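SusD/RagB family nutrient-binding outer membrane lipoprotein (Bacteroides vulgatus, PDB 4F7A) probably binds glycans, possibly mucin O-glycans, at the outer membrane as a SusD-like lipoprotein with a TPR-like helical fold. Local coordinates at residues 216-219 and 220-223; 148-151 and 152-155. All coordinates share one frame; numbering follows the deposited sequence.

Contact 1: residues 216-219 and 220-223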
loop_
_atom_site.group_PDB
_atom_site.type_symbol
_atom_site.label_atom_id
_atom_site.label_comp_id
_atom_site.label_asym_id
_atom_site.label_seq_id
_atom_site.Cartn_x
_atom_site.Cartn_y
_atom_site.Cartn_z
ATOM N N LYS A 216 -19.998 -8.631 0.311
ATOM C CA LYS A 216 -19.626 -9.765 1.142
ATOM C C LYS A 216 -19.617 -11.069 0.366
ATOM O O LYS A 216 -18.796 -11.955 0.643
ATOM C CB LYS A 216 -20.555 -9.901 2.353
ATOM C CG LYS A 216 -20.148 -11.022 3.309
ATOM C CD LYS A 216 -21.045 -11.042 4.562
ATOM C CE LYS A 216 -20.756 -12.268 5.444
ATOM N NZ LYS A 216 -21.607 -12.249 6.673
ATOM N N THR A 217 -20.531 -11.205 -0.590
ATOM C CA THR A 217 -20.609 -12.413 -1.402
ATOM C C THR A 217 -19.337 -12.632 -2.212
ATOM O O THR A 217 -18.818 -13.725 -2.221
ATOM C CB THR A 217 -21.824 -12.370 -2.350
ATOM O OG1 THR A 217 -23.003 -12.309 -1.554
ATOM C CG2 THR A 217 -21.871 -13.603 -3.244
ATOM N N LEU A 218 -18.835 -11.583 -2.859
ATOM C CA LEU A 218 -17.561 -11.633 -3.610
ATOM C C LEU A 218 -16.380 -11.871 -2.687
ATOM O O LEU A 218 -15.521 -12.711 -2.974
ATOM C CB LEU A 218 -17.322 -10.316 -4.349
ATOM C CG LEU A 218 -16.153 -10.201 -5.352
ATOM C CD1 LEU A 218 -16.178 -11.341 -6.409
ATOM C CD2 LEU A 218 -16.224 -8.821 -6.035
ATOM N N ALA A 219 -16.319 -11.119 -1.590
ATOM C CA ALA A 219 -15.249 -11.309 -0.603
ATOM C C ALA A 219 -15.193 -12.759 -0.142
ATOM O O ALA A 219 -14.113 -13.325 0.012
ATOM C CB ALA A 219 -15.455 -10.364 0.616
ATOM N N THR A 220 -16.364 -13.351 0.095
ATOM C CA THR A 220 -16.450 -14.717 0.619
ATOM C C THR A 220 -15.906 -15.699 -0.408
ATOM O O THR A 220 -15.076 -16.555 -0.069
ATOM C CB THR A 220 -17.893 -15.077 1.033
ATOM O OG1 THR A 220 -18.372 -14.115 1.993
ATOM C CG2 THR A 220 -18.002 -16.528 1.621
ATOM N N SER A 221 -16.359 -15.569 -1.659
ATOM C CA SER A 221 -15.941 -16.499 -2.709
ATOM C C SER A 221 -14.448 -16.360 -3.007
ATOM O O SER A 221 -13.755 -17.377 -3.194
ATOM C CB SER A 221 -16.772 -16.338 -3.994
ATOM O OG SER A 221 -16.788 -15.000 -4.441
ATOM N N GLU A 222 -13.944 -15.137 -3.036
ATOM C CA GLU A 222 -12.514 -14.920 -3.349
ATOM C C GLU A 222 -11.609 -15.291 -2.170
ATOM O O GLU A 222 -10.551 -15.897 -2.382
ATOM C CB GLU A 222 -12.245 -13.497 -3.836
ATOM C CG GLU A 222 -12.984 -13.161 -5.146
ATOM C CD GLU A 222 -12.491 -14.008 -6.334
ATOM O OE1 GLU A 222 -11.346 -14.474 -6.297
ATOM O OE2 GLU A 222 -13.255 -14.221 -7.307
ATOM N N ALA A 223 -12.037 -15.000 -0.936
ATOM C CA ALA A 223 -11.255 -15.472 0.226
ATOM C C ALA A 223 -11.217 -16.987 0.255
ATOM O O ALA A 223 -10.187 -17.577 0.611
ATOM C CB ALA A 223 -11.808 -14.931 1.549
#
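Two donors of Thr220 converge on the carbonyl oxygen of Lys216. The hydroxyl Thr220 OG1 gives its proton to Lys216 O at 2.6 Å, and the backbone N of Thr220 bonds to that same Lys216 O at 2.9 Å. They arrive from opposite faces of the carbonyl plane, so one acceptor is gripped twice by one residue. The Thr220 side chain is turned for this: OG1 stands anti to its own carbonyl carbon (chi1 -56°), which points the hydroxyl back down the helix, while CG2 takes the position opposite the backbone N. Lys216 passes its extended chain by this hydroxyl, CG lying 3.8 Å from Thr220 OG1, and carries NZ away to a salt bridge with the C-terminal carboxylate of Phe511.

One residue on, Ser221 N bonds to Thr217 O at 3.1 Å. The Ser221 hydroxyl, in one of its two conformers, sits over the carbonyls of the preceding turn, with OG 3.0 Å from Leu218 O and somewhat farther from Thr217 O; the geometry leaves open which of the two receives the proton. Leu218 O also takes Glu222 N at 2.9 Å, nearly along the C=O axis, and Ala219 O takes Ala223 N at 2.8 Å.

Leu218 and Glu222 meet through their aliphatic parts, CD1 against CG at 3.9 Å, and both touch Phe159 of helix 151-174. The bend at chi2 of Glu222 (-65°) turns its carboxylate toward the C-terminal end of the helix, where Lys225 pairs with OE2; OE1 pairs with Arg204. Four successive i to i+4 backbone bonds define an alpha-helix, and the hydroxyl of Thr220 bonded back to Lys216 O is a common arrangement of threonine in helices, found here in the first turns of helix 216-228 of a TPR-like fold.

Contact 2: residues 148-151 and 152-155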
loop_
_atom_site.group_PDB
_atom_site.type_symbol
_atom_site.label_atom_id
_atom_site.label_comp_id
_atom_site.label_asym_id
_atom_site.label_seq_id
_atom_site.Cartn_x
_atom_site.Cartn_y
_atom_site.Cartn_z
ATOM N N VAL A 148 -13.279 3.065 -19.856
ATOM C CA VAL A 148 -13.210 3.108 -18.399
ATOM C C VAL A 148 -13.879 1.903 -17.735
ATOM O O VAL A 148 -14.995 1.507 -18.102
ATOM C CB VAL A 148 -13.866 4.417 -17.878
ATOM C CG1 VAL A 148 -14.009 4.411 -16.336
ATOM C CG2 VAL A 148 -13.035 5.612 -18.321
ATOM N N ASP A 149 -13.192 1.328 -16.754
ATOM C CA ASP A 149 -13.820 0.400 -15.805
ATOM C C ASP A 149 -14.252 1.160 -14.554
ATOM O O ASP A 149 -13.451 1.888 -13.982
ATOM C CB ASP A 149 -12.829 -0.646 -15.281
ATOM C CG ASP A 149 -12.416 -1.660 -16.281
ATOM O OD1 ASP A 149 -13.007 -1.745 -17.379
ATOM O OD2 ASP A 149 -11.461 -2.416 -15.937
ATOM N N THR A 150 -15.468 0.925 -14.065
ATOM C CA THR A 150 -15.795 1.288 -12.671
ATOM C C THR A 150 -14.842 0.507 -11.754
ATOM O O THR A 150 -14.241 -0.496 -12.179
ATOM C CB THR A 150 -17.249 0.939 -12.292
ATOM O OG1 THR A 150 -17.379 -0.477 -12.264
ATOM C CG2 THR A 150 -18.277 1.538 -13.314
ATOM N N GLN A 151 -14.657 0.958 -10.518
ATOM C CA GLN A 151 -13.804 0.214 -9.600
ATOM C C GLN A 151 -14.282 -1.227 -9.422
ATOM O O GLN A 151 -13.458 -2.138 -9.328
ATOM C CB GLN A 151 -13.704 0.905 -8.243
ATOM C CG GLN A 151 -12.761 0.209 -7.261
ATOM C CD GLN A 151 -12.497 1.060 -6.029
ATOM O OE1 GLN A 151 -13.351 1.134 -5.136
ATOM N NE2 GLN A 151 -11.292 1.679 -5.948
ATOM N N GLU A 152 -15.595 -1.425 -9.353
ATOM C CA GLU A 152 -16.157 -2.775 -9.222
ATOM C C GLU A 152 -15.722 -3.654 -10.399
ATOM O O GLU A 152 -15.327 -4.791 -10.220
ATOM C CB GLU A 152 -17.680 -2.715 -9.154
ATOM C CG GLU A 152 -18.355 -4.091 -9.012
ATOM C CD GLU A 152 -19.855 -3.987 -8.807
ATOM O OE1 GLU A 152 -20.430 -2.917 -9.052
ATOM O OE2 GLU A 152 -20.452 -4.982 -8.389
ATOM N N GLU A 153 -15.804 -3.106 -11.601
ATOM C CA GLU A 153 -15.410 -3.833 -12.799
ATOM C C GLU A 153 -13.912 -4.120 -12.804
ATOM O O GLU A 153 -13.492 -5.195 -13.269
ATOM C CB GLU A 153 -15.793 -3.052 -14.052
ATOM C CG GLU A 153 -17.297 -3.114 -14.317
ATOM C CD GLU A 153 -17.818 -1.983 -15.240
ATOM O OE1 GLU A 153 -17.086 -1.045 -15.635
ATOM O OE2 GLU A 153 -19.008 -2.032 -15.556
ATOM N N ALA A 154 -13.113 -3.156 -12.348
ATOM C CA ALA A 154 -11.648 -3.367 -12.255
ATOM C C ALA A 154 -11.345 -4.497 -11.280
ATOM O O ALA A 154 -10.535 -5.379 -11.581
ATOM C CB ALA A 154 -10.922 -2.075 -11.844
ATOM N N TYR A 155 -11.970 -4.464 -10.093
ATOM C CA TYR A 155 -11.796 -5.562 -9.107
ATOM C C TYR A 155 -12.187 -6.931 -9.671
ATOM O O TYR A 155 -11.459 -7.921 -9.533
ATOM C CB TYR A 155 -12.528 -5.245 -7.784
ATOM C CG TYR A 155 -11.558 -4.591 -6.807
ATOM C CD1 TYR A 155 -11.181 -3.260 -6.945
ATOM C CD2 TYR A 155 -10.988 -5.317 -5.775
ATOM C CE1 TYR A 155 -10.254 -2.660 -6.073
ATOM C CE2 TYR A 155 -10.081 -4.716 -4.887
ATOM C CZ TYR A 155 -9.699 -3.405 -5.054
ATOM O OH TYR A 155 -8.776 -2.851 -4.187
HETATM O O HOH W 1 -17.766 1.049 -17.176
HETATM O O HOH W 2 -15.722 -2.340 -17.611
HETATM O O HOH W 3 -19.878 -1.334 -11.778
#
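A capping box starts helix 151-174: Thr150 is the N-cap, and it exchanges bonds with Glu153. Thr150 OG1 accepts from Glu153 N at 3.1 Å, a fairly straight bond, while Thr150 N donates to Glu153 OE1 at 3.0 Å. That second donor comes from above the carboxylate, 40° out of its plane. With chi1 at 68°, OG1 lies between the backbone N and the carbonyl carbon of Thr150, where it faces the first turn; Glu153 sends CG out beside its own backbone N, and its extended chain brings OE1 back to the backbone N of Thr150. The two side chains press closely, Glu153 CG lying 3.3 Å from Thr150 OG1. With an alanine in place of Thr150, Glu153 N would probably lose its capping acceptor, and the space beside the Glu153 carboxylate now held by CG2 would be left open.

Water fills in round the box. One molecule donates to both Val148 O and Glu153 OE1, and another bridges Asp149 OD1 to Glu153 OE1, the latter bond weak. Asp149 OD1 and Glu153 OE1 are 4.5 Å apart, and the bridging water, with Ser138 bonded to Asp149 OD1, probably eases the repulsion. A third water links Thr150 OG1 to Glu152 OE1.

Behind the cap the regular helix bonds begin, with Ala154 N on Thr150 O and Tyr155 N on Gln151 O. Gln151 and Tyr155 run side by side in the same direction, the amide and ring planes 76° apart. Their polar ends are held by other parts of the chain: Gln151 NE2 by Thr129, OE1 by the backbone N of Trp504, and Tyr155 OH by Asp130. Gln151 O lies in the plane of the tyrosine ring at its edge, 3.5 Å from Tyr155 CD1, while Gln151 CG approaches the same CD1 to 3.8 Å.

From the N terminus, the chain leaves helix 111-132, crosses a loop and reaches contact 2, where it turns into helix 151-174. Helix 193-210 follows, then a short loop, and contact 1 opens helix 216-228. The two are in series: neither encloses nor crosses the other, and, each being local, they close no long loop. Their centres lie about 17 Å apart and their nearest atoms about 5 Å, without touching. Helix 151-174 nevertheless joins them, since Phe159, one turn beyond contact 2, packs against contact 1. Contact 2 faces helices 111-132 and 482-492, whereas contact 1 faces helix 193-210. Phe511 and Trp504 bring the C-terminal tail to both.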